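Local structure of D-alanyl-D-alanine carboxypeptidase (Vibrio cholerae, 5TR7) at residues I6-H17 / N220-T230; D89-Q97 / E167-Y178. The protein probably removes the C-terminal D-alanine from the peptide side chains of cell-wall precursors, as a serine carboxypeptidase of the penicillin-binding S11 family. All coordinates share one frame; numbering follows the deposited sequence.

How the interactions relate
The two contacts illustrate how a penicillin-binding fold is divided between a sheet and a helical region. Interaction 1 pairs two strands of the five-stranded antiparallel sheet; interaction 2 wraps a chain segment round a helix on the opposite side of the chain's centre, nested in the loop that interaction 1 closes. Their centres lie about 22 Å apart, yet they meet where Arg-222 NH2 packs 3.9 Å from Tyr-168 OH. Interaction 2 borders the predicted active site, Tyr-171 lying about 4 Å from Lys-201 and Gln-97 about 5 Å from Ser-98, side chain to side chain; interaction 1 stands further back, the Met-228 side chain about 10 Å from that of Ser-35, the probable nucleophile.

Interaction 1. Residues I6-H17 / N220-T230; sequences IAAKGYVLMDYH and NMRLVAVVMGT
Val-12 CG1 presses against Val-226 CB at 3.7 Å, the two side chains meeting at a slant on one face of an antiparallel strand pair. A chi1 of 60° sets CG1 between the backbone N and the carbonyl carbon of Val-12. On the other face Leu-13 reaches over with CD1, which rests on Val-224 O at 3.6 Å with Ala-225 CB and Leu-223 CB beside it. Ala-8 CB is pushed tightly against Val-227 CG1 at 3.5 Å. Gly-10, Val-12 and Met-14 each exchange two backbone hydrogen bonds with Met-228, Val-226 and Val-224 in turn, the non-hydrogen-bonded pairs falling between. This ladder is interrupted at one end by a classic beta bulge, Lys-9 and Gly-10 both facing Met-228. At the opposite end Arg-222 brings CD over one face of the Tyr-16 ring, toward its rim, 4.0 Å from the centroid in a CH-pi contact, while CG packs against Tyr-16 CB. Asp-198 and Ser-215 hold the Arg-222 guanidinium. His-17 NE2 donates to Asn-220 O at 3.0 Å, and a water bridges Asp-15 OD1 and Arg-222 N; Asp-15 OD2 is hydrogen-bonded to Ser-18. In the five-stranded sheet, strand 21-25 flanks 10-15 and strand 209-218 flanks 221-230. Helix 150-163 packs on Val-12 and Met-14 from one face and also touches Tyr-16, while helix 233-251 packs on Leu-223 and Val-227 from the other.

Interaction 2. Residues D89-Q97 / E167-Y178; sequences DLNRGIIIQ and EYAIYSEQKFTY
Phe-176, its CG swung anti to the backbone N (chi1 -177°), offers a ring face to Arg-92, whose chain leaves the helix with CG beside its own backbone N (chi1 -67°) and runs extended to NE. In this helical region of the penicillin-binding fold, segment 167-178 leads from helix 165-168 into strand 175-178 of a beta hairpin and curls round segment 89-97. Arg-92 CB sits squarely above the phenyl ring, 3.6 Å from its centroid, a CH-pi contact, while Asp-89 OD1 meets the ring's edge. The guanidinium then grips Glu-173 side-on in a salt bridge: NE binds OE1 at 2.8 Å and NH2 binds OE2, with the two flat groups nearly coplanar. Ile-170 lies over one guanidinium face. Next to it, Ile-95 CG2 stands over the centre of the Tyr-171 ring, whose hydroxyl is tied to Ser-42 on helix 37-50. The Tyr-171 side chain lies close to Lys-201, predicted to bind substrate and probably the lysine of the K(T/S)G-type motif beside the SxxK pair Ser-35 and Lys-38. Ile-96 CD1 packs among Glu-173 CB, 3.6 Å away, Ile-170 CG2 and Phe-176 CB. Asn-91 ND2 gives Glu-167 OE1 a weak hydrogen bond. Gln-97 NE2 closes the contact by donating to Phe-176 O at 3.0 Å, approaching from 63° above the carbonyl plane.

Interaction 1. Residues I6-H17 / N220-T230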
# COMPACT_ATOMS: atom_id res chain seq x y z
N ILE A 6 15.23 7.48 14.25
CA ILE A 6 14.05 6.72 14.02
C ILE A 6 14.39 5.30 14.25
O ILE A 6 15.38 4.86 13.73
CB ILE A 6 13.61 6.95 12.54
CG1 ILE A 6 13.29 8.44 12.27
CG2 ILE A 6 12.44 6.08 12.14
CD1 ILE A 6 12.22 9.03 13.14
N ALA A 7 13.64 4.58 15.04
CA ALA A 7 13.96 3.16 15.33
C ALA A 7 13.40 2.29 14.19
O ALA A 7 12.34 1.68 14.31
CB ALA A 7 13.35 2.76 16.68
N ALA A 8 14.10 2.23 13.07
CA ALA A 8 13.63 1.48 11.94
C ALA A 8 14.81 1.08 11.11
O ALA A 8 15.78 1.78 11.09
CB ALA A 8 12.66 2.34 11.12
N LYS A 9 14.71 -0.01 10.36
CA LYS A 9 15.83 -0.45 9.53
C LYS A 9 16.07 0.47 8.31
O LYS A 9 17.21 0.65 7.88
CB LYS A 9 15.58 -1.89 9.13
CG LYS A 9 16.73 -2.60 8.42
CD LYS A 9 16.20 -3.87 7.79
CE LYS A 9 17.22 -4.67 7.01
NZ LYS A 9 16.49 -5.77 6.31
N GLY A 10 15.03 1.08 7.79
CA GLY A 10 15.15 2.03 6.70
C GLY A 10 13.98 3.01 6.68
O GLY A 10 12.89 2.65 7.07
N TYR A 11 14.20 4.24 6.26
CA TYR A 11 13.09 5.16 6.13
C TYR A 11 13.39 6.25 5.18
O TYR A 11 14.54 6.47 4.79
CB TYR A 11 12.72 5.78 7.48
CG TYR A 11 13.81 6.64 8.13
CD1 TYR A 11 13.95 7.99 7.81
CD2 TYR A 11 14.67 6.12 9.09
CE1 TYR A 11 14.91 8.78 8.43
CE2 TYR A 11 15.63 6.90 9.70
CZ TYR A 11 15.73 8.23 9.38
OH TYR A 11 16.67 9.02 9.98
N VAL A 12 12.30 6.90 4.75
CA VAL A 12 12.40 8.07 3.91
C VAL A 12 11.27 9.00 4.24
O VAL A 12 10.18 8.56 4.55
CB VAL A 12 12.50 7.77 2.41
CG1 VAL A 12 11.32 7.02 1.92
CG2 VAL A 12 12.60 9.08 1.64
N LEU A 13 11.55 10.29 4.21
CA LEU A 13 10.54 11.28 4.44
C LEU A 13 10.61 12.16 3.24
O LEU A 13 11.64 12.67 2.94
CB LEU A 13 10.84 12.06 5.69
CG LEU A 13 9.98 13.28 5.94
CD1 LEU A 13 8.53 12.94 5.84
CD2 LEU A 13 10.29 13.88 7.28
N MET A 14 9.50 12.35 2.57
CA MET A 14 9.48 13.12 1.34
C MET A 14 8.42 14.17 1.32
O MET A 14 7.30 13.94 1.77
CB MET A 14 9.24 12.14 0.18
CG MET A 14 9.02 12.77 -1.18
SD MET A 14 8.64 11.54 -2.44
CE MET A 14 10.28 10.92 -2.77
N ASP A 15 8.80 15.33 0.83
CA ASP A 15 7.83 16.41 0.60
C ASP A 15 7.00 16.00 -0.63
O ASP A 15 7.55 15.78 -1.70
CB ASP A 15 8.57 17.73 0.33
CG ASP A 15 7.69 18.78 -0.31
OD1 ASP A 15 6.49 18.90 0.00
OD2 ASP A 15 8.21 19.48 -1.19
N TYR A 16 5.69 15.90 -0.48
CA TYR A 16 4.82 15.49 -1.55
C TYR A 16 4.88 16.44 -2.71
O TYR A 16 4.80 15.99 -3.83
CB TYR A 16 3.33 15.38 -1.11
CG TYR A 16 2.37 15.21 -2.28
CD1 TYR A 16 2.05 13.94 -2.76
CD2 TYR A 16 1.79 16.31 -2.90
CE1 TYR A 16 1.22 13.80 -3.84
CE2 TYR A 16 0.92 16.15 -3.98
CZ TYR A 16 0.65 14.89 -4.44
OH TYR A 16 -0.18 14.68 -5.55
N HIS A 17 4.95 17.75 -2.46
CA HIS A 17 4.92 18.73 -3.54
C HIS A 17 6.10 18.65 -4.52
O HIS A 17 5.91 18.43 -5.71
CB HIS A 17 4.76 20.16 -3.01
CG HIS A 17 3.58 20.33 -2.10
ND1 HIS A 17 2.30 19.90 -2.43
CD2 HIS A 17 3.46 20.90 -0.87
CE1 HIS A 17 1.47 20.14 -1.43
NE2 HIS A 17 2.15 20.74 -0.47
N ASN A 220 -0.74 24.02 4.35
CA ASN A 220 -0.52 23.76 2.96
C ASN A 220 0.51 22.72 2.70
O ASN A 220 0.90 22.55 1.53
CB ASN A 220 -0.07 25.05 2.25
CG ASN A 220 -1.21 26.00 2.05
OD1 ASN A 220 -2.36 25.78 2.53
ND2 ASN A 220 -0.93 27.05 1.39
N MET A 221 0.90 21.96 3.73
CA MET A 221 1.91 20.95 3.55
C MET A 221 1.36 19.55 3.43
O MET A 221 0.32 19.24 3.99
CB MET A 221 2.87 20.96 4.73
CG MET A 221 3.63 22.27 4.89
SD MET A 221 4.66 22.33 6.38
CE MET A 221 3.52 22.75 7.74
N ARG A 222 2.07 18.73 2.67
CA ARG A 222 1.76 17.32 2.57
C ARG A 222 3.06 16.58 2.53
O ARG A 222 3.99 16.94 1.74
CB ARG A 222 0.89 16.90 1.41
CG ARG A 222 0.66 15.37 1.40
CD ARG A 222 -0.18 14.82 0.26
NE ARG A 222 -1.63 14.99 0.44
CZ ARG A 222 -2.39 14.20 1.16
NH1 ARG A 222 -3.65 14.47 1.23
NH2 ARG A 222 -1.90 13.18 1.90
N LEU A 223 3.14 15.58 3.39
CA LEU A 223 4.33 14.76 3.45
C LEU A 223 4.00 13.33 3.21
O LEU A 223 2.90 12.92 3.49
CB LEU A 223 4.97 14.83 4.83
CG LEU A 223 5.39 16.21 5.33
CD1 LEU A 223 5.68 16.13 6.86
CD2 LEU A 223 6.62 16.70 4.54
N VAL A 224 4.97 12.59 2.68
CA VAL A 224 4.86 11.15 2.51
C VAL A 224 6.04 10.57 3.30
O VAL A 224 7.17 11.00 3.12
CB VAL A 224 4.96 10.74 1.06
CG1 VAL A 224 4.95 9.23 0.95
CG2 VAL A 224 3.78 11.28 0.29
N ALA A 225 5.76 9.63 4.18
CA ALA A 225 6.81 8.94 4.96
C ALA A 225 6.73 7.43 4.82
O ALA A 225 5.65 6.85 4.62
CB ALA A 225 6.71 9.30 6.43
N VAL A 226 7.90 6.82 4.79
CA VAL A 226 7.96 5.37 4.72
C VAL A 226 8.88 4.92 5.86
O VAL A 226 9.99 5.46 6.03
CB VAL A 226 8.59 4.92 3.38
CG1 VAL A 226 8.71 3.42 3.33
CG2 VAL A 226 7.79 5.46 2.23
N VAL A 227 8.42 3.97 6.64
CA VAL A 227 9.23 3.42 7.77
C VAL A 227 9.22 1.92 7.59
O VAL A 227 8.18 1.33 7.43
CB VAL A 227 8.68 3.90 9.13
CG1 VAL A 227 9.43 3.31 10.28
CG2 VAL A 227 8.83 5.42 9.21
N MET A 228 10.39 1.32 7.54
CA MET A 228 10.49 -0.13 7.34
C MET A 228 11.25 -0.78 8.44
O MET A 228 12.29 -0.31 8.83
CB MET A 228 11.26 -0.44 6.03
CG MET A 228 10.68 0.29 4.84
SD MET A 228 9.04 -0.25 4.34
CE MET A 228 9.60 -1.82 3.54
N GLY A 229 10.72 -1.89 8.92
CA GLY A 229 11.43 -2.67 9.90
C GLY A 229 11.43 -2.15 11.31
O GLY A 229 12.46 -2.09 11.89
N THR A 230 10.27 -1.78 11.84
CA THR A 230 10.11 -1.38 13.26
C THR A 230 9.81 -2.63 14.06
O THR A 230 9.33 -3.63 13.55
CB THR A 230 8.98 -0.38 13.51
OG1 THR A 230 7.76 -0.88 12.98
CG2 THR A 230 9.32 0.94 12.81
O HOH W 1 4.87 19.96 1.86

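Interaction 2. Residues D89-Q97 / E167-Y178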
# COMPACT_ATOMS: atom_id res chain seq x y z
N ASP A 89 -15.92 -3.57 -3.82
CA ASP A 89 -15.81 -4.36 -2.64
C ASP A 89 -14.45 -5.06 -2.63
O ASP A 89 -13.77 -5.08 -1.58
CB ASP A 89 -16.96 -5.33 -2.56
CG ASP A 89 -18.27 -4.67 -2.27
OD1 ASP A 89 -18.28 -3.84 -1.33
OD2 ASP A 89 -19.30 -5.06 -2.91
N LEU A 90 -14.03 -5.64 -3.75
CA LEU A 90 -12.72 -6.25 -3.78
C LEU A 90 -11.60 -5.21 -3.48
O LEU A 90 -10.59 -5.51 -2.81
CB LEU A 90 -12.46 -6.91 -5.15
CG LEU A 90 -13.19 -8.24 -5.39
CD1 LEU A 90 -12.93 -8.71 -6.84
CD2 LEU A 90 -12.80 -9.35 -4.41
N ASN A 91 -11.77 -4.02 -4.06
CA ASN A 91 -10.84 -2.91 -3.82
C ASN A 91 -10.63 -2.59 -2.37
O ASN A 91 -9.52 -2.43 -1.92
CB ASN A 91 -11.38 -1.70 -4.51
CG ASN A 91 -10.63 -1.37 -5.65
OD1 ASN A 91 -10.96 -1.72 -6.79
ND2 ASN A 91 -9.51 -0.75 -5.39
N ARG A 92 -11.73 -2.43 -1.67
CA ARG A 92 -11.68 -2.23 -0.21
C ARG A 92 -11.10 -3.41 0.49
O ARG A 92 -10.39 -3.26 1.47
CB ARG A 92 -13.04 -1.87 0.34
CG ARG A 92 -13.46 -0.54 -0.16
CD ARG A 92 -14.83 -0.10 0.28
NE ARG A 92 -14.91 1.32 0.03
CZ ARG A 92 -15.01 1.86 -1.19
NH1 ARG A 92 -15.09 1.12 -2.29
NH2 ARG A 92 -15.04 3.18 -1.30
N GLY A 93 -11.36 -4.61 0.02
CA GLY A 93 -10.71 -5.76 0.66
C GLY A 93 -9.20 -5.70 0.56
O GLY A 93 -8.42 -6.04 1.48
N ILE A 94 -8.75 -5.23 -0.60
CA ILE A 94 -7.33 -5.07 -0.80
C ILE A 94 -6.74 -3.95 0.11
O ILE A 94 -5.80 -4.13 0.84
CB ILE A 94 -7.03 -4.70 -2.27
CG1 ILE A 94 -7.33 -5.91 -3.18
CG2 ILE A 94 -5.59 -4.16 -2.43
CD1 ILE A 94 -7.24 -5.62 -4.70
N ILE A 95 -7.36 -2.79 0.04
CA ILE A 95 -6.83 -1.62 0.66
C ILE A 95 -7.03 -1.59 2.17
O ILE A 95 -6.13 -1.28 2.89
CB ILE A 95 -7.47 -0.37 0.01
CG1 ILE A 95 -6.91 -0.19 -1.43
CG2 ILE A 95 -7.21 0.89 0.85
CD1 ILE A 95 -7.71 0.81 -2.27
N ILE A 96 -8.24 -1.83 2.61
CA ILE A 96 -8.53 -1.75 4.01
C ILE A 96 -8.18 -3.02 4.77
O ILE A 96 -7.64 -2.96 5.87
CB ILE A 96 -10.02 -1.42 4.19
CG1 ILE A 96 -10.35 -0.12 3.39
CG2 ILE A 96 -10.37 -1.25 5.69
CD1 ILE A 96 -11.83 0.25 3.32
N GLN A 97 -8.54 -4.15 4.21
CA GLN A 97 -8.36 -5.43 4.87
C GLN A 97 -7.05 -6.07 4.49
O GLN A 97 -6.68 -7.05 5.09
CB GLN A 97 -9.49 -6.39 4.51
CG GLN A 97 -10.91 -5.84 4.67
CD GLN A 97 -11.97 -6.87 4.42
OE1 GLN A 97 -11.84 -7.69 3.51
NE2 GLN A 97 -13.07 -6.82 5.22
N GLU A 167 -8.83 6.43 -5.88
CA GLU A 167 -8.35 5.23 -5.26
C GLU A 167 -7.78 5.61 -3.92
O GLU A 167 -8.04 4.92 -2.94
CB GLU A 167 -7.20 4.57 -6.02
CG GLU A 167 -7.38 3.36 -6.86
CD GLU A 167 -8.15 2.15 -6.27
OE1 GLU A 167 -7.64 0.99 -5.81
OE2 GLU A 167 -9.32 2.40 -6.61
N TYR A 168 -7.00 6.72 -3.86
CA TYR A 168 -6.33 7.13 -2.60
C TYR A 168 -7.30 7.42 -1.48
O TYR A 168 -6.98 7.17 -0.32
CB TYR A 168 -5.43 8.36 -2.81
CG TYR A 168 -4.70 8.71 -1.55
CD1 TYR A 168 -3.71 7.88 -1.08
CD2 TYR A 168 -5.06 9.84 -0.78
CE1 TYR A 168 -3.09 8.15 0.10
CE2 TYR A 168 -4.46 10.07 0.45
CZ TYR A 168 -3.46 9.21 0.86
OH TYR A 168 -2.76 9.39 2.00
N ALA A 169 -8.47 7.94 -1.82
CA ALA A 169 -9.45 8.28 -0.77
C ALA A 169 -9.82 7.08 0.05
O ALA A 169 -10.06 7.16 1.26
CB ALA A 169 -10.71 8.89 -1.35
N ILE A 170 -9.74 5.93 -0.59
CA ILE A 170 -10.15 4.72 0.10
C ILE A 170 -9.21 4.34 1.28
O ILE A 170 -9.64 3.68 2.18
CB ILE A 170 -10.33 3.59 -0.91
CG1 ILE A 170 -11.39 3.95 -1.97
CG2 ILE A 170 -10.77 2.30 -0.21
CD1 ILE A 170 -11.48 2.91 -3.10
N TYR A 171 -7.97 4.85 1.29
CA TYR A 171 -7.01 4.50 2.29
C TYR A 171 -7.32 5.10 3.67
O TYR A 171 -6.72 4.70 4.70
CB TYR A 171 -5.62 4.87 1.80
CG TYR A 171 -5.07 3.94 0.71
CD1 TYR A 171 -5.32 4.12 -0.64
CD2 TYR A 171 -4.28 2.89 1.04
CE1 TYR A 171 -4.78 3.25 -1.60
CE2 TYR A 171 -3.73 2.03 0.13
CZ TYR A 171 -3.96 2.22 -1.19
OH TYR A 171 -3.39 1.32 -2.00
N SER A 172 -8.25 6.06 3.72
CA SER A 172 -8.59 6.64 5.00
C SER A 172 -9.84 6.04 5.58
O SER A 172 -10.25 6.45 6.67
CB SER A 172 -8.68 8.14 4.94
OG SER A 172 -9.54 8.49 3.95
N GLU A 173 -10.42 5.04 4.91
CA GLU A 173 -11.57 4.31 5.44
C GLU A 173 -11.00 3.39 6.52
O GLU A 173 -10.00 2.71 6.32
CB GLU A 173 -12.38 3.62 4.34
CG GLU A 173 -12.98 4.61 3.34
CD GLU A 173 -13.79 3.95 2.20
OE1 GLU A 173 -14.22 2.77 2.27
OE2 GLU A 173 -14.00 4.66 1.18
N GLN A 174 -11.63 3.41 7.68
CA GLN A 174 -11.14 2.70 8.88
C GLN A 174 -11.53 1.27 9.00
O GLN A 174 -10.92 0.51 9.83
CB GLN A 174 -11.67 3.46 10.12
CG GLN A 174 -11.00 4.83 10.23
CD GLN A 174 -11.35 5.60 11.50
OE1 GLN A 174 -12.27 5.30 12.24
NE2 GLN A 174 -10.59 6.61 11.75
N LYS A 175 -12.57 0.89 8.26
CA LYS A 175 -13.00 -0.49 8.33
C LYS A 175 -13.83 -0.88 7.15
O LYS A 175 -14.27 -0.05 6.40
CB LYS A 175 -13.84 -0.71 9.56
CG LYS A 175 -15.14 0.07 9.63
CD LYS A 175 -15.53 0.05 11.15
CE LYS A 175 -16.83 0.73 11.47
NZ LYS A 175 -17.98 -0.12 11.06
N PHE A 176 -14.02 -2.18 7.02
CA PHE A 176 -14.80 -2.69 5.93
C PHE A 176 -15.29 -4.04 6.35
O PHE A 176 -14.55 -4.83 6.93
CB PHE A 176 -13.96 -2.86 4.68
CG PHE A 176 -14.72 -3.33 3.51
CD1 PHE A 176 -15.74 -2.55 2.98
CD2 PHE A 176 -14.34 -4.49 2.84
CE1 PHE A 176 -16.44 -2.99 1.86
CE2 PHE A 176 -15.01 -4.92 1.70
CZ PHE A 176 -16.07 -4.20 1.22
N THR A 177 -16.55 -4.26 6.04
CA THR A 177 -17.25 -5.48 6.25
C THR A 177 -17.59 -6.20 4.91
O THR A 177 -18.12 -5.59 3.98
CB THR A 177 -18.57 -5.17 6.96
OG1 THR A 177 -18.25 -4.51 8.18
CG2 THR A 177 -19.38 -6.46 7.26
N TYR A 178 -17.28 -7.49 4.86
CA TYR A 178 -17.64 -8.35 3.77
C TYR A 178 -18.08 -9.70 4.34
O TYR A 178 -17.39 -10.31 5.18
CB TYR A 178 -16.53 -8.54 2.72
CG TYR A 178 -16.98 -9.48 1.65
CD1 TYR A 178 -17.97 -9.10 0.72
CD2 TYR A 178 -16.48 -10.76 1.59
CE1 TYR A 178 -18.42 -9.99 -0.26
CE2 TYR A 178 -16.93 -11.66 0.65
CZ TYR A 178 -17.88 -11.26 -0.29
OH TYR A 178 -18.28 -12.18 -1.17